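Local structure of protein FkbI (Streptomyces hygroscopicus, 1R2J) at residues 6-11 with 62-67; 229-234 with 281-286. The protein binds FAD and probably acts as an acyl-ACP dehydrogenase in making the methoxymalonyl extender unit of the polyketide FK520. All coordinates share one frame; numbering follows the deposited sequence.

In the fold
From the N terminus, helix 5-12 starts the helical N-terminal part of the acyl-CoA dehydrogenase fold, and contact 1 closes a loop of 50 residues by setting 6-11 beside 62-67 of helix 54-67. The chain then runs through helices 69-88 and 91-100 and the strands of the middle part before reaching helix 219-248. Contact 2 closes a second loop, of 46 residues, where 229-234 meets 281-286 of helix 262-287 in the C-terminal helical part. The loops follow in series, neither enclosing nor crossing the other. Their centres are about 16 Å apart, and they touch where Ala62 CB lies 3.3 Å from Trp231 O, joining the N- and C-terminal helical parts.

Contact 1: 6-11 with 62-67; sequences ALLTDL and AHVGSL
In the helical N-terminal domain of the acyl-CoA dehydrogenase fold, the first helix, 5-12, runs beside helix 54-67 through Leu8 and Thr9 on one side and His63, Val64 and Leu67 on the other. The axes of 6-11 and 62-67 run nearly parallel, 9.8 Å apart at closest approach with a signed crossing angle of -18°. No hydrogen bond joins the segments; the contact rests on aliphatic packing and one imidazole edge. Leu8 carries the buried half. Its CG meets the CG2 branch of Val64 at 3.9 Å, the two side chains crossing obliquely, while its CB packs against CD1 of Leu67 at 4.0 Å. The CD1 methyl of Leu67 reaches the backbone of the first helix, lying 3.4 Å from Leu8 O and 3.8 Å from Thr9 CA. Leu71 of helix 69-88 touches both Leu8 and Val64, tying this apolar patch to a third helix. On the partly exposed side, His63 holds CG anti to its backbone N (chi1 -176°) and turns the edge of its imidazole to Thr9. Asp5, at the start of the first helix, and Arg238 of helix 219-248 also touch the His63 side chain. Thr9 offers its methyl and not its hydroxyl: OG1 is turned back into its own helix, near Ala6 O and Asp10 OD2. On helix 54-67, Ser66 OG likewise folds back, donating to His63 O over 2.5 Å with a C=O...OG angle of 130°. Across the contact, Thr9 CG2 lies in the plane of the His63 ring, 3.2 Å from CE1 and 3.5 Å from NE2.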
loop_
_atom_site.group_PDB
_atom_site.type_symbol
_atom_site.label_atom_id
_atom_site.label_comp_id
_atom_site.label_asym_id
_atom_site.label_seq_id
_atom_site.Cartn_x
_atom_site.Cartn_y
_atom_site.Cartn_z
ATOM N N ALA A 6 -7.771 -18.020 4.435
ATOM C CA ALA A 6 -8.520 -18.991 3.643
ATOM C C ALA A 6 -9.666 -18.277 2.943
ATOM O O ALA A 6 -9.950 -18.523 1.766
ATOM C CB ALA A 6 -9.060 -20.101 4.538
ATOM N N LEU A 7 -10.316 -17.378 3.676
ATOM C CA LEU A 7 -11.430 -16.606 3.150
ATOM C C LEU A 7 -11.019 -15.793 1.920
ATOM O O LEU A 7 -11.759 -15.755 0.935
ATOM C CB LEU A 7 -11.969 -15.654 4.227
ATOM C CG LEU A 7 -13.010 -14.627 3.770
ATOM C CD1 LEU A 7 -14.310 -15.336 3.456
ATOM C CD2 LEU A 7 -13.233 -13.583 4.861
ATOM N N LEU A 8 -9.850 -15.152 1.992
ATOM C CA LEU A 8 -9.321 -14.313 0.915
ATOM C C LEU A 8 -8.851 -15.162 -0.244
ATOM O O LEU A 8 -8.873 -14.733 -1.407
ATOM C CB LEU A 8 -8.129 -13.487 1.400
ATOM C CG LEU A 8 -8.525 -12.065 1.772
ATOM C CD1 LEU A 8 -9.034 -11.323 0.528
ATOM C CD2 LEU A 8 -9.583 -12.124 2.843
ATOM N N THR A 9 -8.400 -16.373 0.072
ATOM C CA THR A 9 -7.953 -17.251 -0.999
ATOM C C THR A 9 -9.204 -17.533 -1.775
ATOM O O THR A 9 -9.151 -17.712 -2.998
ATOM C CB THR A 9 -7.521 -18.676 -0.592
ATOM O OG1 THR A 9 -8.646 -19.419 -0.112
ATOM C CG2 THR A 9 -6.410 -18.627 0.417
ATOM N N ASP A 10 -10.359 -17.671 -1.116
ATOM C CA ASP A 10 -11.411 -17.967 -2.043
ATOM C C ASP A 10 -12.277 -16.871 -2.620
ATOM O O ASP A 10 -12.962 -17.058 -3.621
ATOM C CB ASP A 10 -12.240 -19.255 -1.738
ATOM C CG ASP A 10 -11.554 -20.331 -0.892
ATOM O OD1 ASP A 10 -12.007 -20.642 0.214
ATOM O OD2 ASP A 10 -10.565 -20.885 -1.413
ATOM N N LEU A 11 -12.175 -15.730 -1.952
ATOM C CA LEU A 11 -12.775 -14.490 -2.324
ATOM C C LEU A 11 -11.995 -14.279 -3.641
ATOM O O LEU A 11 -12.563 -14.318 -4.723
ATOM C CB LEU A 11 -12.472 -13.393 -1.297
ATOM C CG LEU A 11 -13.685 -13.057 -0.424
ATOM C CD1 LEU A 11 -14.291 -14.343 0.089
ATOM C CD2 LEU A 11 -13.292 -12.151 0.724
ATOM N N ALA A 62 0.498 -9.971 3.744
ATOM C CA ALA A 62 1.422 -10.728 2.907
ATOM C C ALA A 62 0.632 -11.755 2.105
ATOM O O ALA A 62 0.840 -11.912 0.906
ATOM C CB ALA A 62 2.474 -11.435 3.780
ATOM N N HIS A 63 -0.286 -12.452 2.769
ATOM C CA HIS A 63 -1.084 -13.468 2.088
ATOM C C HIS A 63 -1.949 -12.862 0.981
ATOM O O HIS A 63 -2.061 -13.427 -0.108
ATOM C CB HIS A 63 -1.964 -14.222 3.088
ATOM C CG HIS A 63 -2.747 -15.336 2.469
ATOM N ND1 HIS A 63 -4.079 -15.215 2.135
ATOM C CD2 HIS A 63 -2.372 -16.579 2.086
ATOM C CE1 HIS A 63 -4.492 -16.337 1.572
ATOM N NE2 HIS A 63 -3.475 -17.180 1.530
ATOM N N VAL A 64 -2.567 -11.718 1.254
ATOM C CA VAL A 64 -3.383 -11.070 0.234
ATOM C C VAL A 64 -2.460 -10.643 -0.912
ATOM O O VAL A 64 -2.813 -10.761 -2.085
ATOM C CB VAL A 64 -4.117 -9.832 0.797
ATOM C CG1 VAL A 64 -4.911 -9.143 -0.319
ATOM C CG2 VAL A 64 -5.041 -10.253 1.923
ATOM N N GLY A 65 -1.273 -10.153 -0.565
ATOM C CA GLY A 65 -0.329 -9.749 -1.592
ATOM C C GLY A 65 0.023 -10.903 -2.523
ATOM O O GLY A 65 0.192 -10.712 -3.729
ATOM N N SER A 66 0.125 -12.106 -1.962
ATOM C CA SER A 66 0.463 -13.291 -2.739
ATOM C C SER A 66 -0.642 -13.668 -3.721
ATOM O O SER A 66 -0.407 -14.422 -4.666
ATOM C CB SER A 66 0.737 -14.477 -1.807
ATOM O OG SER A 66 -0.473 -15.015 -1.285
ATOM N N LEU A 67 -1.842 -13.143 -3.493
ATOM C CA LEU A 67 -2.991 -13.431 -4.356
ATOM C C LEU A 67 -3.206 -12.354 -5.420
ATOM O O LEU A 67 -3.342 -12.653 -6.606
ATOM C CB LEU A 67 -4.261 -13.553 -3.509
ATOM C CG LEU A 67 -4.262 -14.595 -2.391
ATOM C CD1 LEU A 67 -5.520 -14.428 -1.541
ATOM C CD2 LEU A 67 -4.189 -15.992 -2.990
#

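Contact 2: 229-234 with 281-286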
loop_
_atom_site.group_PDB
_atom_site.type_symbol
_atom_site.label_atom_id
_atom_site.label_comp_id
_atom_site.label_asym_id
_atom_site.label_seq_id
_atom_site.Cartn_x
_atom_site.Cartn_y
_atom_site.Cartn_z
ATOM N N VAL A 229 3.422 -2.081 2.666
ATOM C CA VAL A 229 4.050 -2.420 1.398
ATOM C C VAL A 229 5.095 -3.501 1.625
ATOM O O VAL A 229 5.226 -4.414 0.812
ATOM C CB VAL A 229 4.724 -1.199 0.742
ATOM C CG1 VAL A 229 5.672 -1.656 -0.382
ATOM C CG2 VAL A 229 3.658 -0.265 0.172
ATOM N N ALA A 230 5.826 -3.401 2.733
ATOM C CA ALA A 230 6.858 -4.389 3.047
ATOM C C ALA A 230 6.237 -5.791 3.160
ATOM O O ALA A 230 6.742 -6.750 2.587
ATOM C CB ALA A 230 7.576 -4.005 4.345
ATOM N N TRP A 231 5.129 -5.898 3.886
ATOM C CA TRP A 231 4.452 -7.183 4.039
ATOM C C TRP A 231 3.844 -7.597 2.705
ATOM O O TRP A 231 3.791 -8.781 2.381
ATOM C CB TRP A 231 3.356 -7.106 5.113
ATOM C CG TRP A 231 3.884 -7.206 6.509
ATOM C CD1 TRP A 231 3.928 -6.211 7.446
ATOM C CD2 TRP A 231 4.441 -8.373 7.134
ATOM N NE1 TRP A 231 4.475 -6.688 8.617
ATOM C CE2 TRP A 231 4.799 -8.009 8.452
ATOM C CE3 TRP A 231 4.672 -9.689 6.709
ATOM C CZ2 TRP A 231 5.376 -8.915 9.349
ATOM C CZ3 TRP A 231 5.245 -10.590 7.605
ATOM C CH2 TRP A 231 5.590 -10.194 8.909
ATOM N N GLY A 232 3.396 -6.616 1.932
ATOM C CA GLY A 232 2.821 -6.919 0.638
ATOM C C GLY A 232 3.877 -7.589 -0.226
ATOM O O GLY A 232 3.589 -8.550 -0.953
ATOM N N CYS A 233 5.108 -7.094 -0.137
ATOM C CA CYS A 233 6.207 -7.653 -0.922
ATOM C C CYS A 233 6.579 -9.051 -0.479
ATOM O O CYS A 233 7.011 -9.868 -1.289
ATOM C CB CYS A 233 7.422 -6.733 -0.864
ATOM S SG CYS A 233 7.089 -5.157 -1.681
ATOM N N VAL A 234 6.432 -9.323 0.811
ATOM C CA VAL A 234 6.696 -10.667 1.308
ATOM C C VAL A 234 5.687 -11.570 0.590
ATOM O O VAL A 234 6.007 -12.693 0.213
ATOM C CB VAL A 234 6.465 -10.772 2.835
ATOM C CG1 VAL A 234 6.602 -12.226 3.288
ATOM C CG2 VAL A 234 7.473 -9.905 3.571
ATOM N N VAL A 281 12.796 -9.282 8.254
ATOM C CA VAL A 281 12.880 -7.839 8.430
ATOM C C VAL A 281 11.508 -7.230 8.719
ATOM O O VAL A 281 11.393 -6.268 9.489
ATOM C CB VAL A 281 13.550 -7.175 7.189
ATOM C CG1 VAL A 281 12.656 -7.299 5.968
ATOM C CG2 VAL A 281 13.870 -5.726 7.489
ATOM N N CYS A 282 10.462 -7.800 8.125
ATOM C CA CYS A 282 9.101 -7.302 8.343
ATOM C C CYS A 282 8.648 -7.611 9.763
ATOM O O CYS A 282 7.984 -6.794 10.407
ATOM C CB CYS A 282 8.124 -7.930 7.348
ATOM S SG CYS A 282 8.378 -7.388 5.649
ATOM N N GLU A 283 9.020 -8.795 10.244
ATOM C CA GLU A 283 8.676 -9.226 11.591
ATOM C C GLU A 283 9.347 -8.325 12.632
ATOM O O GLU A 283 8.726 -7.925 13.621
ATOM C CB GLU A 283 9.120 -10.678 11.795
ATOM C CG GLU A 283 8.299 -11.689 10.999
ATOM C CD GLU A 283 9.015 -13.011 10.840
ATOM O OE1 GLU A 283 8.501 -13.894 10.124
ATOM O OE2 GLU A 283 10.102 -13.166 11.428
ATOM N N TYR A 284 10.617 -8.013 12.398
ATOM C CA TYR A 284 11.386 -7.156 13.295
ATOM C C TYR A 284 10.755 -5.763 13.397
ATOM O O TYR A 284 10.602 -5.207 14.494
ATOM C CB TYR A 284 12.820 -7.034 12.776
ATOM C CG TYR A 284 13.744 -6.219 13.647
ATOM C CD1 TYR A 284 14.334 -6.771 14.786
ATOM C CD2 TYR A 284 14.048 -4.899 13.322
ATOM C CE1 TYR A 284 15.216 -6.022 15.574
ATOM C CE2 TYR A 284 14.922 -4.142 14.104
ATOM C CZ TYR A 284 15.502 -4.712 15.223
ATOM O OH TYR A 284 16.376 -3.969 15.980
ATOM N N ALA A 285 10.391 -5.194 12.252
ATOM C CA ALA A 285 9.786 -3.871 12.241
ATOM C C ALA A 285 8.418 -3.903 12.916
ATOM O O ALA A 285 8.040 -2.961 13.621
ATOM C CB ALA A 285 9.654 -3.364 10.811
ATOM N N SER A 286 7.678 -4.991 12.708
ATOM C CA SER A 286 6.348 -5.121 13.296
ATOM C C SER A 286 6.431 -5.215 14.819
ATOM O O SER A 286 5.569 -4.692 15.525
ATOM C CB SER A 286 5.623 -6.343 12.722
ATOM O OG SER A 286 6.092 -7.542 13.318
#
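Helices 219-248 and 262-287 pack antiparallel here, their short segments inclined at 152° with axes 10.0 Å apart at closest approach, and Trp231 and Cys282 are the residues whose CA atoms come nearest. This is buried helix-to-helix packing within the C-terminal helical domain, away from the FAD site. Cys282 CB sits over one face of the Trp231 indole in a CH-pi contact, 3.5 Å from the centroid of the six-membered ring and 10° off its normal. SG, anti to the carbonyl carbon of its own residue (chi1 -69°), stays over the same ring as a sulfur-aromatic contact and touches Val234 CG2 at 3.4 Å and Ala230 CB at 3.7 Å. Beyond the cysteine, Trp231 CH2 meets Glu283 CG at 3.7 Å, the two side chains crossing at about a right angle, and Ser286 CB approaches the ring edge, 4.2 Å from CZ2. Glu283 keeps its charge for other partners, a salt bridge from OE1 to Arg280 and a weak, long ion pair from OE2 to Arg55. Trp231 also touches Glu59 and Thr61 of helix 54-67. An alanine in place of Trp231 would probably open a gap beside Cys282 and leave its CB and SG without their aromatic partner. Ser286 OG is bonded within its own helix, to Glu283 O at 2.7 Å. With no hydrogen bond between the segments, what holds 229-234 to 281-286 is probably dispersion together with the weak attraction of the cysteine methylene and sulfur for an aromatic face.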